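Local coordinates for 2-nitropropane dioxygenase (Streptomyces ansochromogenes, PDB 3BW2), which binds FMN and oxidises nitroalkanes, probably using molecular oxygen to denitrify alkyl nitronates such as propionate 3-nitronate, at residues A[149-154]-A[168-173]. Numbering follows the deposited sequence.
Sequences LVTATT and AVIAQG. With FMN (flavin mononucleotide), chain B.
Ile170 lies against Leu149 and Thr151 on the inward face of two parallel strands, a compact example of how a barrel interior passes from apolar packing to cofactor binding. Its CG1 stands anti to its own carbonyl carbon (chi1 -60°), and the extended chain beyond brings CD1 to within 4.0 Å of Leu149 CB. Thr151 crosses the same side chain obliquely, with OG1 3.6 Å from Ile170 CB, an apolar neighbour for a hydroxyl. On the outward face Ala152 CB meets Val169 CG2 at 3.6 Å, while Val150 and Val169 both press on Val161 of the intervening helix. Strands 147-152 and 168-172 are consecutive strands of a beta-alpha-beta unit joined by helix 155-163, neighbours in the parallel sheet of a TIM barrel: one face looks into the barrel, the other toward the helical layer. Their backbones are stitched by bonds of unequal quality. Val150 N reaches Ala168 O only weakly, whereas Ile170 N to Val150 O is short (2.8 Å) and nearly straight (171°). Ala152 N then binds Ile170 O, and Gln172 N reaches Ala152 O at 3.2 Å. Towards the C-terminal ends of the strands the contact becomes polar at Gln172, whose CB still packs on Thr151 CG2 at 3.8 Å; the Thr153 side chain lies beside it, its CG2 3.7 Å from Gln172 OE1. With CG anti to the backbone N (chi1 179°), Gln172 extends to the ribityl chain of the flavin mononucleotide, where NE2 donates to O3' at 3.0 Å. NE2 also binds His179 O, and OE1 accepts from Gly181 N, which together fix the amide's rotation. An alanine in place of Gln172 would probably leave O3' without this donor and deprive both His179 O and Gly181 N of their amide partner.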
loop_
_atom_site.group_PDB
_atom_site.type_symbol
_atom_site.label_atom_id
_atom_site.label_comp_id
_atom_site.label_asym_id
_atom_site.label_seq_id
_atom_site.Cartn_x
_atom_site.Cartn_y
_atom_site.Cartn_z
ATOM N N LEU A 149 -0.828 -22.680 6.357
ATOM C CA LEU A 149 -0.575 -21.309 5.928
ATOM C C LEU A 149 -0.749 -20.375 7.118
ATOM O O LEU A 149 -1.568 -20.632 7.998
ATOM C CB LEU A 149 -1.555 -20.898 4.829
ATOM C CG LEU A 149 -1.323 -21.373 3.393
ATOM C CD1 LEU A 149 -1.215 -22.878 3.325
ATOM C CD2 LEU A 149 -2.476 -20.882 2.539
ATOM N N VAL A 150 0.028 -19.294 7.139
ATOM C CA VAL A 150 -0.045 -18.304 8.207
ATOM C C VAL A 150 0.156 -16.905 7.633
ATOM O O VAL A 150 1.035 -16.686 6.797
ATOM C CB VAL A 150 1.041 -18.536 9.283
ATOM C CG1 VAL A 150 0.902 -17.495 10.387
ATOM C CG2 VAL A 150 0.926 -19.945 9.863
ATOM N N THR A 151 -0.654 -15.950 8.079
ATOM C CA THR A 151 -0.522 -14.578 7.598
ATOM C C THR A 151 0.611 -13.822 8.298
ATOM O O THR A 151 0.860 -14.011 9.493
ATOM C CB THR A 151 -1.833 -13.778 7.807
ATOM O OG1 THR A 151 -2.832 -14.250 6.897
ATOM C CG2 THR A 151 -1.600 -12.277 7.574
ATOM N N ALA A 152 1.288 -12.968 7.536
ATOM C CA ALA A 152 2.367 -12.128 8.043
ATOM C C ALA A 152 2.180 -10.772 7.371
ATOM O O ALA A 152 1.772 -10.713 6.213
ATOM C CB ALA A 152 3.726 -12.716 7.673
ATOM N N THR A 153 2.469 -9.688 8.084
ATOM C CA THR A 153 2.306 -8.355 7.509
ATOM C C THR A 153 3.641 -7.620 7.341
ATOM O O THR A 153 3.683 -6.508 6.807
ATOM C CB THR A 153 1.351 -7.490 8.365
ATOM O OG1 THR A 153 1.921 -7.273 9.659
ATOM C CG2 THR A 153 -0.003 -8.193 8.527
ATOM N N THR A 154 4.719 -8.257 7.798
ATOM C CA THR A 154 6.071 -7.703 7.712
ATOM C C THR A 154 7.045 -8.837 7.419
ATOM O O THR A 154 6.721 -10.016 7.606
ATOM C CB THR A 154 6.532 -7.074 9.047
ATOM O OG1 THR A 154 6.610 -8.102 10.046
ATOM C CG2 THR A 154 5.568 -5.995 9.506
ATOM N N ALA A 168 3.556 -22.349 3.913
ATOM C CA ALA A 168 3.532 -21.125 3.124
ATOM C C ALA A 168 3.082 -19.967 3.985
ATOM O O ALA A 168 2.409 -20.156 4.997
ATOM C CB ALA A 168 2.588 -21.280 1.941
ATOM N N VAL A 169 3.467 -18.765 3.580
ATOM C CA VAL A 169 3.094 -17.573 4.315
ATOM C C VAL A 169 2.185 -16.723 3.444
ATOM O O VAL A 169 2.382 -16.627 2.229
ATOM C CB VAL A 169 4.346 -16.746 4.709
ATOM C CG1 VAL A 169 5.165 -16.408 3.468
ATOM C CG2 VAL A 169 3.923 -15.467 5.437
ATOM N N ILE A 170 1.171 -16.132 4.061
ATOM C CA ILE A 170 0.259 -15.256 3.341
ATOM C C ILE A 170 0.729 -13.830 3.609
ATOM O O ILE A 170 0.610 -13.338 4.725
ATOM C CB ILE A 170 -1.184 -15.388 3.853
ATOM C CG1 ILE A 170 -1.673 -16.833 3.681
ATOM C CG2 ILE A 170 -2.086 -14.416 3.100
ATOM C CD1 ILE A 170 -2.970 -17.134 4.419
ATOM N N ALA A 171 1.279 -13.177 2.592
ATOM C CA ALA A 171 1.745 -11.802 2.745
ATOM C C ALA A 171 0.546 -10.894 2.519
ATOM O O ALA A 171 0.137 -10.658 1.382
ATOM C CB ALA A 171 2.854 -11.496 1.728
ATOM N N GLN A 172 -0.022 -10.404 3.613
ATOM C CA GLN A 172 -1.190 -9.538 3.547
ATOM C C GLN A 172 -0.784 -8.069 3.623
ATOM O O GLN A 172 -0.276 -7.609 4.647
ATOM C CB GLN A 172 -2.150 -9.875 4.688
ATOM C CG GLN A 172 -3.396 -9.002 4.737
ATOM C CD GLN A 172 -4.056 -9.041 6.096
ATOM O OE1 GLN A 172 -3.386 -8.887 7.121
ATOM N NE2 GLN A 172 -5.376 -9.238 6.119
ATOM N N GLY A 173 -1.019 -7.344 2.533
ATOM C CA GLY A 173 -0.668 -5.935 2.476
ATOM C C GLY A 173 -1.639 -5.019 3.197
ATOM O O GLY A 173 -2.708 -5.443 3.647
HETATM N N1 FMN B . -8.786 -13.433 7.107
HETATM C C2 FMN B . -8.684 -14.535 7.973
HETATM O O2 FMN B . -7.616 -15.131 8.088
HETATM N N3 FMN B . -9.782 -14.968 8.698
HETATM C C4 FMN B . -11.024 -14.359 8.610
HETATM O O4 FMN B . -11.983 -14.789 9.277
HETATM C C4A FMN B . -11.154 -13.250 7.729
HETATM N N5 FMN B . -12.379 -12.607 7.571
HETATM C C5A FMN B . -12.537 -11.535 6.688
HETATM C C6 FMN B . -13.812 -10.928 6.545
HETATM C C7 FMN B . -14.042 -9.828 5.648
HETATM C C7M FMN B . -15.456 -9.831 5.020
HETATM C C8 FMN B . -12.893 -9.416 4.876
HETATM C C8M FMN B . -13.004 -8.830 3.468
HETATM C C9 FMN B . -11.596 -10.001 5.027
HETATM C C9A FMN B . -11.413 -11.071 5.934
HETATM N N10 FMN B . -10.152 -11.703 6.103
HETATM C C10 FMN B . -10.014 -12.797 6.984
HETATM C "C1'" FMN B . -8.893 -11.117 5.459
HETATM C "C2'" FMN B . -8.597 -11.941 4.180
HETATM O "O2'" FMN B . -7.892 -13.116 4.549
HETATM C "C3'" FMN B . -7.687 -11.172 3.163
HETATM O "O3'" FMN B . -6.489 -10.840 3.866
HETATM C "C4'" FMN B . -8.302 -9.875 2.610
HETATM O "O4'" FMN B . -9.645 -10.162 2.220
HETATM C "C5'" FMN B . -7.492 -9.360 1.383
HETATM O "O5'" FMN B . -8.054 -8.134 0.834
HETATM P P FMN B . -9.229 -7.998 -0.295
HETATM O O1P FMN B . -8.689 -9.248 -0.904
HETATM O O2P FMN B . -8.576 -6.638 -0.465
HETATM O O3P FMN B . -10.180 -8.174 0.874
#